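Local coordinates for protein aminotransferase, class I and II (Erwinia tasmaniensis, PDB 5Z0Q) that belongs to the class I and II aminotransferase family and binds pyridoxal-5'-phosphate in a two-chain assembly, at residues A72-A77 against E92-L97; S250-P255 against A261-M266; D305-H310 against E376-M381; V320-S325 against F365-P370. All coordinates share one frame; numbering follows the deposited sequence.

Contact 1. Residues A72-A77 against E92-L97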
loop_
_atom_site.group_PDB
_atom_site.type_symbol
_atom_site.label_atom_id
_atom_site.label_comp_id
_atom_site.label_asym_id
_atom_site.label_seq_id
_atom_site.Cartn_x
_atom_site.Cartn_y
_atom_site.Cartn_z
ATOM N N ALA A 72 -10.660 5.747 -15.098
ATOM C CA ALA A 72 -12.087 5.641 -14.812
ATOM C C ALA A 72 -12.405 6.121 -13.402
ATOM O O ALA A 72 -13.421 6.793 -13.185
ATOM C CB ALA A 72 -12.556 4.201 -15.008
ATOM N N LEU A 73 -11.552 5.787 -12.430
ATOM C CA LEU A 73 -11.773 6.249 -11.063
ATOM C C LEU A 73 -11.659 7.765 -10.968
ATOM O O LEU A 73 -12.471 8.416 -10.299
ATOM C CB LEU A 73 -10.781 5.576 -10.114
ATOM C CG LEU A 73 -10.814 6.035 -8.653
ATOM C CD1 LEU A 73 -12.196 5.828 -8.056
ATOM C CD2 LEU A 73 -9.762 5.301 -7.839
ATOM N N ALA A 74 -10.657 8.347 -11.632
ATOM C CA ALA A 74 -10.518 9.800 -11.634
ATOM C C ALA A 74 -11.708 10.472 -12.304
ATOM O O ALA A 74 -12.127 11.557 -11.885
ATOM C CB ALA A 74 -9.216 10.200 -12.328
ATOM N N GLU A 75 -12.269 9.842 -13.337
ATOM C CA GLU A 75 -13.414 10.420 -14.029
ATOM C C GLU A 75 -14.663 10.377 -13.156
ATOM O O GLU A 75 -15.383 11.376 -13.034
ATOM C CB GLU A 75 -13.648 9.686 -15.350
ATOM C CG GLU A 75 -14.850 10.175 -16.147
ATOM C CD GLU A 75 -15.994 9.177 -16.151
ATOM O OE1 GLU A 75 -16.849 9.243 -15.242
ATOM O OE2 GLU A 75 -16.033 8.320 -17.060
ATOM N N VAL A 76 -14.934 9.227 -12.534
ATOM C CA VAL A 76 -16.137 9.101 -11.717
ATOM C C VAL A 76 -16.007 9.907 -10.431
ATOM O O VAL A 76 -17.012 10.367 -9.875
ATOM C CB VAL A 76 -16.442 7.617 -11.436
ATOM C CG1 VAL A 76 -15.366 6.995 -10.559
ATOM C CG2 VAL A 76 -17.810 7.469 -10.796
ATOM N N ALA A 77 -14.781 10.103 -9.939
ATOM C CA ALA A 77 -14.594 10.927 -8.749
ATOM C C ALA A 77 -14.894 12.391 -9.043
ATOM O O ALA A 77 -15.512 13.079 -8.224
ATOM C CB ALA A 77 -13.173 10.766 -8.210
ATOM N N GLU A 92 -5.643 16.967 -12.601
ATOM C CA GLU A 92 -4.290 16.920 -12.056
ATOM C C GLU A 92 -4.246 17.182 -10.555
ATOM O O GLU A 92 -3.174 17.045 -9.955
ATOM C CB GLU A 92 -3.383 17.918 -12.784
ATOM C CG GLU A 92 -3.718 19.384 -12.554
ATOM C CD GLU A 92 -4.761 19.909 -13.523
ATOM O OE1 GLU A 92 -5.398 19.091 -14.220
ATOM O OE2 GLU A 92 -4.939 21.143 -13.592
ATOM N N TRP A 93 -5.370 17.550 -9.936
ATOM C CA TRP A 93 -5.405 17.717 -8.488
ATOM C C TRP A 93 -5.366 16.386 -7.752
ATOM O O TRP A 93 -5.034 16.361 -6.561
ATOM C CB TRP A 93 -6.663 18.480 -8.065
ATOM C CG TRP A 93 -6.740 19.889 -8.559
ATOM C CD1 TRP A 93 -5.788 20.569 -9.261
ATOM C CD2 TRP A 93 -7.835 20.795 -8.385
ATOM N NE1 TRP A 93 -6.224 21.844 -9.536
ATOM C CE2 TRP A 93 -7.478 22.007 -9.008
ATOM C CE3 TRP A 93 -9.084 20.699 -7.763
ATOM C CZ2 TRP A 93 -8.323 23.115 -9.027
ATOM C CZ3 TRP A 93 -9.921 21.800 -7.782
ATOM C CH2 TRP A 93 -9.537 22.990 -8.409
ATOM N N LEU A 94 -5.694 15.288 -8.425
ATOM C CA LEU A 94 -5.860 14.007 -7.756
ATOM C C LEU A 94 -4.521 13.310 -7.548
ATOM O O LEU A 94 -3.637 13.355 -8.407
ATOM C CB LEU A 94 -6.795 13.105 -8.564
ATOM C CG LEU A 94 -8.206 13.647 -8.797
ATOM C CD1 LEU A 94 -9.029 12.668 -9.614
ATOM C CD2 LEU A 94 -8.889 13.949 -7.475
ATOM N N VAL A 95 -4.380 12.671 -6.388
ATOM C CA VAL A 95 -3.241 11.815 -6.068
ATOM C C VAL A 95 -3.810 10.574 -5.393
ATOM O O VAL A 95 -4.369 10.665 -4.294
ATOM C CB VAL A 95 -2.212 12.502 -5.158
ATOM C CG1 VAL A 95 -1.112 11.526 -4.775
ATOM C CG2 VAL A 95 -1.619 13.726 -5.837
ATOM N N PHE A 96 -3.678 9.420 -6.042
ATOM C CA PHE A 96 -4.255 8.190 -5.519
ATOM C C PHE A 96 -3.328 7.551 -4.491
ATOM O O PHE A 96 -2.105 7.532 -4.660
ATOM C CB PHE A 96 -4.542 7.212 -6.657
ATOM C CG PHE A 96 -5.552 7.719 -7.646
ATOM C CD1 PHE A 96 -6.895 7.785 -7.312
ATOM C CD2 PHE A 96 -5.160 8.131 -8.909
ATOM C CE1 PHE A 96 -7.829 8.255 -8.217
ATOM C CE2 PHE A 96 -6.088 8.599 -9.821
ATOM C CZ PHE A 96 -7.423 8.661 -9.475
ATOM N N LEU A 97 -3.921 7.025 -3.425
ATOM C CA LEU A 97 -3.189 6.496 -2.286
ATOM C C LEU A 97 -3.784 5.162 -1.867
ATOM O O LEU A 97 -4.970 4.904 -2.110
ATOM C CB LEU A 97 -3.229 7.469 -1.097
ATOM C CG LEU A 97 -2.614 8.852 -1.313
ATOM C CD1 LEU A 97 -3.162 9.840 -0.296
ATOM C CD2 LEU A 97 -1.098 8.777 -1.228
#
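A74 brings its methyl group up to two side chains of strand 94-97 at once: CB lies 3.7 Å from L94 CD1 and 3.7 Å from F96 CZ. The second approach is made at the edge of the F96 ring, near its plane, and A74 CA also lies in that plane. L73 meets the same ring further round, its CD2 being 3.6 Å from F96 CE1 in an oblique approach. With L73 CG anti to the backbone N (chi1 176°), both CG and CD2 are carried to F96 CE1, the two side chains running counter to each other. This is the tight part of the contact, entirely apolar and without a hydrogen bond between the segments. The loose side is the outer surface of helix 71-83, where E75 points away from the strand and is solvent exposed. L73 also touches Y279 and S283 of helix 276-288, while F96 rests on L251 and L94 on V253. The short axes approach to 10.5 Å, a gap bridged by L73, L94 and F96, the last two reaching the methyl and backbone of A74. The helix packs, crossing steeply at 122°, on edge strand 94-97 of the large mixed sheet of the PLP-dependent aminotransferase fold.

Contact 2. Residues S250-P255 against A261-M266; sequences SLAVIP and ARFNRM
Strand 250-253 runs out into I254 and P255, and the chain then turns into helix 257-267, whose residues 261-266 pack back over the strand; I254 and F263 have the nearest CA atoms, 8.7 Å apart. The two form a beta-alpha unit of the large mixed sheet in the PLP-dependent aminotransferase fold. A252 and I254, two residues apart, both direct their CB toward the helix, where F263 receives them. The F263 ring is carried toward the strand by a chi1 of -174°, which sets CG opposite the backbone N. I254 crosses it at about a right angle, with CD1 over one face. A252 approaches the ring obliquely and more loosely, its CB 4.4 Å from F263 CZ. No hydrogen bond joins the segments, and all three residues in contact are buried. I233, L97 and I106 also touch F263, and N264 OD1 lies in plane at the ring's edge. Further along the helix, M266 packs on M270 of the second subunit. The I254 methyl is displaced from the middle of the ring toward its attached end, since CD1 is 3.5 Å from F263 CG, 3.7 Å from F263 CB and 4.1 Å from F263 CD1.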
loop_
_atom_site.group_PDB
_atom_site.type_symbol
_atom_site.label_atom_id
_atom_site.label_comp_id
_atom_site.label_asym_id
_atom_site.label_seq_id
_atom_site.Cartn_x
_atom_site.Cartn_y
_atom_site.Cartn_z
ATOM N N SER A 250 -7.980 5.022 -2.190
ATOM C CA SER A 250 -8.348 6.365 -1.764
ATOM C C SER A 250 -7.679 7.375 -2.687
ATOM O O SER A 250 -6.892 7.019 -3.569
ATOM C CB SER A 250 -7.949 6.612 -0.305
ATOM O OG SER A 250 -6.540 6.659 -0.170
ATOM N N LEU A 251 -7.994 8.651 -2.476
ATOM C CA LEU A 251 -7.403 9.715 -3.273
ATOM C C LEU A 251 -7.337 10.990 -2.448
ATOM O O LEU A 251 -8.170 11.225 -1.567
ATOM C CB LEU A 251 -8.187 9.951 -4.574
ATOM C CG LEU A 251 -9.699 10.203 -4.527
ATOM C CD1 LEU A 251 -10.031 11.670 -4.271
ATOM C CD2 LEU A 251 -10.352 9.724 -5.815
ATOM N N ALA A 252 -6.332 11.809 -2.743
ATOM C CA ALA A 252 -6.167 13.119 -2.134
ATOM C C ALA A 252 -6.327 14.189 -3.204
ATOM O O ALA A 252 -5.815 14.044 -4.319
ATOM C CB ALA A 252 -4.802 13.249 -1.456
ATOM N N VAL A 253 -7.039 15.257 -2.865
ATOM C CA VAL A 253 -7.311 16.354 -3.788
ATOM C C VAL A 253 -6.522 17.565 -3.311
ATOM O O VAL A 253 -6.875 18.191 -2.305
ATOM C CB VAL A 253 -8.809 16.667 -3.880
ATOM C CG1 VAL A 253 -9.065 17.707 -4.960
ATOM C CG2 VAL A 253 -9.599 15.395 -4.152
ATOM N N ILE A 254 -5.456 17.894 -4.030
ATOM C CA ILE A 254 -4.582 19.009 -3.697
ATOM C C ILE A 254 -4.604 19.991 -4.861
ATOM O O ILE A 254 -3.880 19.824 -5.843
ATOM C CB ILE A 254 -3.148 18.532 -3.403
ATOM C CG1 ILE A 254 -3.175 17.211 -2.631
ATOM C CG2 ILE A 254 -2.390 19.587 -2.615
ATOM C CD1 ILE A 254 -1.820 16.559 -2.488
ATOM N N PRO A 255 -5.439 21.033 -4.790
ATOM C CA PRO A 255 -5.477 22.008 -5.891
ATOM C C PRO A 255 -4.209 22.835 -6.010
ATOM O O PRO A 255 -3.861 23.256 -7.120
ATOM C CB PRO A 255 -6.690 22.884 -5.543
ATOM C CG PRO A 255 -7.501 22.064 -4.588
ATOM C CD PRO A 255 -6.504 21.270 -3.805
ATOM N N ALA A 261 3.339 19.054 -5.116
ATOM C CA ALA A 261 4.705 18.587 -5.332
ATOM C C ALA A 261 5.367 18.201 -4.016
ATOM O O ALA A 261 6.076 17.191 -3.947
ATOM C CB ALA A 261 5.519 19.661 -6.055
ATOM N N ARG A 262 5.152 18.995 -2.962
ATOM C CA ARG A 262 5.675 18.637 -1.648
ATOM C C ARG A 262 5.040 17.356 -1.127
ATOM O O ARG A 262 5.704 16.561 -0.454
ATOM C CB ARG A 262 5.444 19.784 -0.661
ATOM C CG ARG A 262 6.162 21.075 -1.021
ATOM C CD ARG A 262 5.672 22.240 -0.172
ATOM N NE ARG A 262 5.880 22.014 1.256
ATOM C CZ ARG A 262 5.488 22.853 2.211
ATOM N NH1 ARG A 262 4.863 23.979 1.891
ATOM N NH2 ARG A 262 5.721 22.567 3.485
ATOM N N PHE A 263 3.758 17.139 -1.432
ATOM C CA PHE A 263 3.082 15.918 -1.008
ATOM C C PHE A 263 3.639 14.703 -1.740
ATOM O O PHE A 263 3.972 13.687 -1.117
ATOM C CB PHE A 263 1.577 16.055 -1.243
ATOM C CG PHE A 263 0.763 14.913 -0.701
ATOM C CD1 PHE A 263 0.313 14.925 0.608
ATOM C CD2 PHE A 263 0.433 13.834 -1.505
ATOM C CE1 PHE A 263 -0.442 13.880 1.108
ATOM C CE2 PHE A 263 -0.320 12.786 -1.013
ATOM C CZ PHE A 263 -0.758 12.810 0.296
ATOM N N ASN A 264 3.753 14.793 -3.069
ATOM C CA ASN A 264 4.237 13.662 -3.854
ATOM C C ASN A 264 5.692 13.335 -3.542
ATOM O O ASN A 264 6.081 12.161 -3.577
ATOM C CB ASN A 264 4.064 13.949 -5.345
ATOM C CG ASN A 264 2.609 14.012 -5.761
ATOM O OD1 ASN A 264 1.766 13.293 -5.223
ATOM N ND2 ASN A 264 2.303 14.875 -6.724
ATOM N N ARG A 265 6.507 14.347 -3.241
ATOM C CA ARG A 265 7.904 14.094 -2.899
ATOM C C ARG A 265 8.018 13.334 -1.583
ATOM O O ARG A 265 8.891 12.470 -1.430
ATOM C CB ARG A 265 8.673 15.415 -2.837
ATOM C CG ARG A 265 10.151 15.269 -2.520
ATOM C CD ARG A 265 10.943 16.512 -2.919
ATOM N NE ARG A 265 10.532 17.707 -2.185
ATOM C CZ ARG A 265 9.742 18.656 -2.679
ATOM N NH1 ARG A 265 9.269 18.556 -3.914
ATOM N NH2 ARG A 265 9.425 19.709 -1.937
ATOM N N MET A 266 7.141 13.635 -0.622
ATOM C CA MET A 266 7.131 12.897 0.637
ATOM C C MET A 266 6.575 11.491 0.455
ATOM O O MET A 266 6.936 10.577 1.207
ATOM C CB MET A 266 6.318 13.667 1.679
ATOM C CG MET A 266 6.255 13.018 3.053
ATOM S SD MET A 266 7.869 12.891 3.845
ATOM C CE MET A 266 8.378 14.610 3.840
#

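Contact 3. Residues D305-H310 against E376-M381; sequences DMLAQH and EALQRM
M306 meets L378 at the start of the contact, its CG 3.7 Å from L378 CD1 and its SD 3.9 Å from the same methyl. Extended chi1 and chi2 torsions carry CG and SD there, and the bend at chi3 only turns CE. One residue on, L307 turns its end toward the other helix and uses CD1, 3.6 Å from L378 CD2. L378 thus offers CD1 to M306 and CD2 to L307, while H310, one turn after M306, lies against both branches, its CD2 3.7 Å from L378 CD2. A chi1 of -170° puts H310 CG anti to the backbone N and extends the ring toward helix 371-385. L378 CB sits over one face of the imidazole in a CH-pi contact, 3.9 Å from the centroid of the H310 ring and only 10° off the ring normal. At the far end of the imidazole, H310 NE2 is 3.1 Å from L378 O. A weak hydrogen bond links NE2 to T382 OG1. The short axes, 11.0 Å apart at closest, make near-parallel helix-helix packing (8°) beside the five-stranded mixed sheet of the aminotransferase fold. L307 also packs on F365; on helix 371-385, A377 touches L36 and L38 of strand 36-38, R380 reaches L349 of strand 349-353, and M381, on the near side, touches L349 too.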
loop_
_atom_site.group_PDB
_atom_site.type_symbol
_atom_site.label_atom_id
_atom_site.label_comp_id
_atom_site.label_asym_id
_atom_site.label_seq_id
_atom_site.Cartn_x
_atom_site.Cartn_y
_atom_site.Cartn_z
ATOM N N ASP A 305 -31.654 5.110 14.717
ATOM C CA ASP A 305 -32.759 5.588 15.541
ATOM C C ASP A 305 -33.078 4.618 16.671
ATOM O O ASP A 305 -33.483 5.044 17.758
ATOM C CB ASP A 305 -33.997 5.823 14.675
ATOM C CG ASP A 305 -33.805 6.948 13.676
ATOM O OD1 ASP A 305 -32.715 7.557 13.666
ATOM O OD2 ASP A 305 -34.745 7.223 12.902
ATOM N N MET A 306 -32.899 3.317 16.438
ATOM C CA MET A 306 -33.146 2.341 17.494
ATOM C C MET A 306 -32.092 2.437 18.589
ATOM O O MET A 306 -32.422 2.420 19.780
ATOM C CB MET A 306 -33.184 0.932 16.904
ATOM C CG MET A 306 -33.691 -0.129 17.863
ATOM S SD MET A 306 -33.552 -1.779 17.155
ATOM C CE MET A 306 -34.177 -1.469 15.508
ATOM N N LEU A 307 -30.817 2.536 18.202
ATOM C CA LEU A 307 -29.751 2.670 19.189
ATOM C C LEU A 307 -29.879 3.973 19.967
ATOM O O LEU A 307 -29.656 4.002 21.183
ATOM C CB LEU A 307 -28.390 2.590 18.498
ATOM C CG LEU A 307 -27.153 2.899 19.346
ATOM C CD1 LEU A 307 -26.917 1.819 20.387
ATOM C CD2 LEU A 307 -25.928 3.069 18.463
ATOM N N ALA A 308 -30.244 5.061 19.285
ATOM C CA ALA A 308 -30.347 6.357 19.948
ATOM C C ALA A 308 -31.467 6.360 20.981
ATOM O O ALA A 308 -31.277 6.815 22.115
ATOM C CB ALA A 308 -30.566 7.462 18.914
ATOM N N GLN A 309 -32.644 5.852 20.609
ATOM C CA GLN A 309 -33.752 5.800 21.555
ATOM C C GLN A 309 -33.477 4.826 22.694
ATOM O O GLN A 309 -33.935 5.046 23.821
ATOM C CB GLN A 309 -35.043 5.424 20.826
ATOM C CG GLN A 309 -36.259 5.287 21.728
ATOM C CD GLN A 309 -37.555 5.174 20.950
ATOM O OE1 GLN A 309 -38.519 4.563 21.411
ATOM N NE2 GLN A 309 -37.587 5.773 19.763
ATOM N N HIS A 310 -32.719 3.761 22.430
ATOM C CA HIS A 310 -32.447 2.769 23.465
ATOM C C HIS A 310 -31.420 3.267 24.476
ATOM O O HIS A 310 -31.558 3.016 25.679
ATOM C CB HIS A 310 -31.968 1.464 22.831
ATOM C CG HIS A 310 -31.883 0.324 23.795
ATOM N ND1 HIS A 310 -32.952 -0.503 24.062
ATOM C CD2 HIS A 310 -30.861 -0.119 24.565
ATOM C CE1 HIS A 310 -32.591 -1.410 24.952
ATOM N NE2 HIS A 310 -31.327 -1.199 25.273
ATOM N N GLU A 376 -29.679 -7.879 19.555
ATOM C CA GLU A 376 -28.953 -8.658 20.551
ATOM C C GLU A 376 -27.947 -7.801 21.307
ATOM O O GLU A 376 -27.712 -8.029 22.499
ATOM C CB GLU A 376 -28.248 -9.840 19.885
ATOM C CG GLU A 376 -29.189 -10.830 19.219
ATOM C CD GLU A 376 -28.454 -11.971 18.542
ATOM O OE1 GLU A 376 -27.205 -11.978 18.573
ATOM O OE2 GLU A 376 -29.127 -12.860 17.980
ATOM N N ALA A 377 -27.347 -6.814 20.637
ATOM C CA ALA A 377 -26.423 -5.914 21.317
ATOM C C ALA A 377 -27.158 -5.006 22.293
ATOM O O ALA A 377 -26.683 -4.773 23.411
ATOM C CB ALA A 377 -25.648 -5.087 20.293
ATOM N N LEU A 378 -28.319 -4.484 21.890
ATOM C CA LEU A 378 -29.085 -3.610 22.771
ATOM C C LEU A 378 -29.588 -4.350 24.003
ATOM O O LEU A 378 -29.666 -3.762 25.088
ATOM C CB LEU A 378 -30.254 -2.990 22.009
ATOM C CG LEU A 378 -29.865 -2.001 20.911
ATOM C CD1 LEU A 378 -31.097 -1.445 20.218
ATOM C CD2 LEU A 378 -29.026 -0.881 21.499
ATOM N N GLN A 379 -29.932 -5.633 23.863
ATOM C CA GLN A 379 -30.403 -6.389 25.017
ATOM C C GLN A 379 -29.270 -6.701 25.984
ATOM O O GLN A 379 -29.486 -6.729 27.201
ATOM C CB GLN A 379 -31.095 -7.674 24.561
ATOM C CG GLN A 379 -31.742 -8.465 25.689
ATOM C CD GLN A 379 -32.740 -7.644 26.491
ATOM O OE1 GLN A 379 -33.351 -6.708 25.976
ATOM N NE2 GLN A 379 -32.905 -7.993 27.762
ATOM N N ARG A 380 -28.058 -6.932 25.470
ATOM C CA ARG A 380 -26.912 -7.104 26.357
ATOM C C ARG A 380 -26.594 -5.819 27.111
ATOM O O ARG A 380 -26.093 -5.872 28.239
ATOM C CB ARG A 380 -25.691 -7.573 25.566
ATOM C CG ARG A 380 -25.821 -8.975 24.999
ATOM C CD ARG A 380 -24.486 -9.490 24.485
ATOM N NE ARG A 380 -24.565 -10.882 24.054
ATOM C CZ ARG A 380 -23.513 -11.624 23.729
ATOM N NH1 ARG A 380 -22.293 -11.109 23.787
ATOM N NH2 ARG A 380 -23.678 -12.883 23.349
ATOM N N MET A 381 -26.873 -4.661 26.507
ATOM C CA MET A 381 -26.716 -3.402 27.224
ATOM C C MET A 381 -27.756 -3.266 28.328
ATOM O O MET A 381 -27.435 -2.843 29.444
ATOM C CB MET A 381 -26.812 -2.226 26.253
ATOM C CG MET A 381 -25.666 -2.136 25.264
ATOM S SD MET A 381 -25.874 -0.773 24.104
ATOM C CE MET A 381 -26.053 0.605 25.232
#

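Contact 4. Residues V320-S325 against F365-P370; sequences VTPEAS and FNFGCP
F367 has a chi1 of 58°, which lodges its CG between the backbone N and the carbonyl carbon, and a chi2 of 90°; together they bring the outer end of the ring to P322 and S325. P322 comes to the ring at its edge, near the plane, with CG 4.1 Å from F367 CZ. Here the proline and the phenylalanine pass each other pointing opposite ways. S325 reaches the neighbouring corner obliquely, its OG 3.7 Å from F367 CE1. All three residues are buried, and no hydrogen bond connects the segments. The backbone around F367 is held by an Asx turn: G368 N donates to N366 OD1 over 2.9 Å, in the carbonyl plane, with an N-H...acceptor angle of 152°. G368 is also the centre of an inverse gamma turn, closed by a weak hydrogen bond from C369 N to F367 O. These turns lead the chain from strand 362-364 of the five-stranded mixed sheet to P370, the N-cap position of helix 371-385. Beyond the two loops, L374 of that helix touches F367. N366 ND2 donates to D42 O. On the opposing loop, the carboxylate of E323 forms salt bridges with R183 and R150, and P322 O accepts a hydrogen bond from R304 NH1.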
loop_
_atom_site.group_PDB
_atom_site.type_symbol
_atom_site.label_atom_id
_atom_site.label_comp_id
_atom_site.label_asym_id
_atom_site.label_seq_id
_atom_site.Cartn_x
_atom_site.Cartn_y
_atom_site.Cartn_z
ATOM N N VAL A 320 -25.404 11.327 21.512
ATOM C CA VAL A 320 -25.883 12.221 20.465
ATOM C C VAL A 320 -26.209 11.395 19.230
ATOM O O VAL A 320 -25.413 10.548 18.806
ATOM C CB VAL A 320 -24.832 13.299 20.154
ATOM C CG1 VAL A 320 -25.153 13.997 18.844
ATOM C CG2 VAL A 320 -24.758 14.301 21.290
ATOM N N THR A 321 -27.384 11.625 18.658
ATOM C CA THR A 321 -27.755 10.963 17.418
ATOM C C THR A 321 -26.788 11.375 16.314
ATOM O O THR A 321 -26.736 12.563 15.959
ATOM C CB THR A 321 -29.188 11.312 17.024
ATOM O OG1 THR A 321 -30.090 10.841 18.033
ATOM C CG2 THR A 321 -29.543 10.668 15.693
ATOM N N PRO A 322 -26.006 10.450 15.758
ATOM C CA PRO A 322 -25.003 10.841 14.760
ATOM C C PRO A 322 -25.661 11.277 13.461
ATOM O O PRO A 322 -26.494 10.563 12.897
ATOM C CB PRO A 322 -24.175 9.564 14.572
ATOM C CG PRO A 322 -25.116 8.456 14.927
ATOM C CD PRO A 322 -26.000 9.000 16.019
ATOM N N GLU A 323 -25.285 12.465 12.989
ATOM C CA GLU A 323 -25.756 12.928 11.693
ATOM C C GLU A 323 -25.149 12.143 10.538
ATOM O O GLU A 323 -25.639 12.257 9.409
ATOM C CB GLU A 323 -25.455 14.420 11.533
ATOM C CG GLU A 323 -26.192 15.305 12.529
ATOM C CD GLU A 323 -25.858 16.778 12.370
ATOM O OE1 GLU A 323 -24.708 17.099 12.003
ATOM O OE2 GLU A 323 -26.753 17.617 12.609
ATOM N N ALA A 324 -24.111 11.348 10.792
ATOM C CA ALA A 324 -23.463 10.550 9.758
ATOM C C ALA A 324 -23.180 9.160 10.304
ATOM O O ALA A 324 -22.470 9.014 11.305
ATOM C CB ALA A 324 -22.168 11.211 9.277
ATOM N N SER A 325 -23.739 8.149 9.643
ATOM C CA SER A 325 -23.508 6.755 9.992
ATOM C C SER A 325 -22.017 6.420 9.898
ATOM O O SER A 325 -21.250 7.090 9.201
ATOM C CB SER A 325 -24.335 5.859 9.067
ATOM O OG SER A 325 -25.588 5.556 9.655
ATOM N N PHE A 365 -19.865 2.913 19.321
ATOM C CA PHE A 365 -20.801 1.846 18.990
ATOM C C PHE A 365 -20.894 1.713 17.475
ATOM O O PHE A 365 -21.241 2.677 16.783
ATOM C CB PHE A 365 -22.178 2.138 19.590
ATOM C CG PHE A 365 -23.081 0.938 19.673
ATOM C CD1 PHE A 365 -23.591 0.351 18.526
ATOM C CD2 PHE A 365 -23.439 0.411 20.901
ATOM C CE1 PHE A 365 -24.423 -0.747 18.604
ATOM C CE2 PHE A 365 -24.274 -0.686 20.983
ATOM C CZ PHE A 365 -24.766 -1.264 19.833
ATOM N N ASN A 366 -20.595 0.523 16.964
ATOM C CA ASN A 366 -20.690 0.234 15.535
ATOM C C ASN A 366 -22.021 -0.469 15.289
ATOM O O ASN A 366 -22.152 -1.673 15.528
ATOM C CB ASN A 366 -19.510 -0.615 15.073
ATOM C CG ASN A 366 -19.433 -0.744 13.560
ATOM O OD1 ASN A 366 -20.431 -0.588 12.854
ATOM N ND2 ASN A 366 -18.240 -1.033 13.054
ATOM N N PHE A 367 -23.014 0.281 14.813
ATOM C CA PHE A 367 -24.295 -0.294 14.433
ATOM C C PHE A 367 -24.391 -0.547 12.931
ATOM O O PHE A 367 -25.499 -0.633 12.391
ATOM C CB PHE A 367 -25.450 0.591 14.912
ATOM C CG PHE A 367 -25.405 2.006 14.401
ATOM C CD1 PHE A 367 -26.025 2.349 13.210
ATOM C CD2 PHE A 367 -24.773 2.999 15.131
ATOM C CE1 PHE A 367 -25.996 3.652 12.746
ATOM C CE2 PHE A 367 -24.744 4.305 14.674
ATOM C CZ PHE A 367 -25.355 4.632 13.481
ATOM N N GLY A 368 -23.253 -0.667 12.252
ATOM C CA GLY A 368 -23.233 -1.077 10.862
ATOM C C GLY A 368 -23.278 -2.585 10.738
ATOM O O GLY A 368 -22.256 -3.233 10.494
ATOM N N CYS A 369 -24.467 -3.153 10.908
ATOM C CA CYS A 369 -24.650 -4.594 10.984
ATOM C C CYS A 369 -26.125 -4.897 10.766
ATOM O O CYS A 369 -26.961 -3.988 10.833
ATOM C CB CYS A 369 -24.175 -5.138 12.342
ATOM S SG CYS A 369 -24.983 -4.372 13.760
ATOM N N PRO A 370 -26.477 -6.155 10.484
ATOM C CA PRO A 370 -27.898 -6.501 10.372
ATOM C C PRO A 370 -28.642 -6.204 11.665
ATOM O O PRO A 370 -28.093 -6.310 12.763
ATOM C CB PRO A 370 -27.879 -8.005 10.062
ATOM C CG PRO A 370 -26.508 -8.467 10.441
ATOM C CD PRO A 370 -25.614 -7.304 10.165
#

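The four contacts form two pairs on opposite sides of the chain's centre. Contacts 1 and 2, with centres 11 Å apart, share the large sheet: their strands 94-97 and 250-253 are antiparallel neighbours, joined by probable hydrogen bonds V95 O to A252 N (2.8 Å) and L97 N to S250 O (3.0 Å). Contacts 3 and 4, also 11 Å apart, meet through L307 CD2, 3.5 Å from F367 CD2, and M381 SD, 3.5 Å from F365 CE2. Contacts 2 and 4 come no nearer than about 16 Å between atoms. Bound PLP lies about 12 Å from the side chains of A252 and S325. No pocket residue belongs to a contact segment, but S250 OG bonds G99 O, a second-shell link.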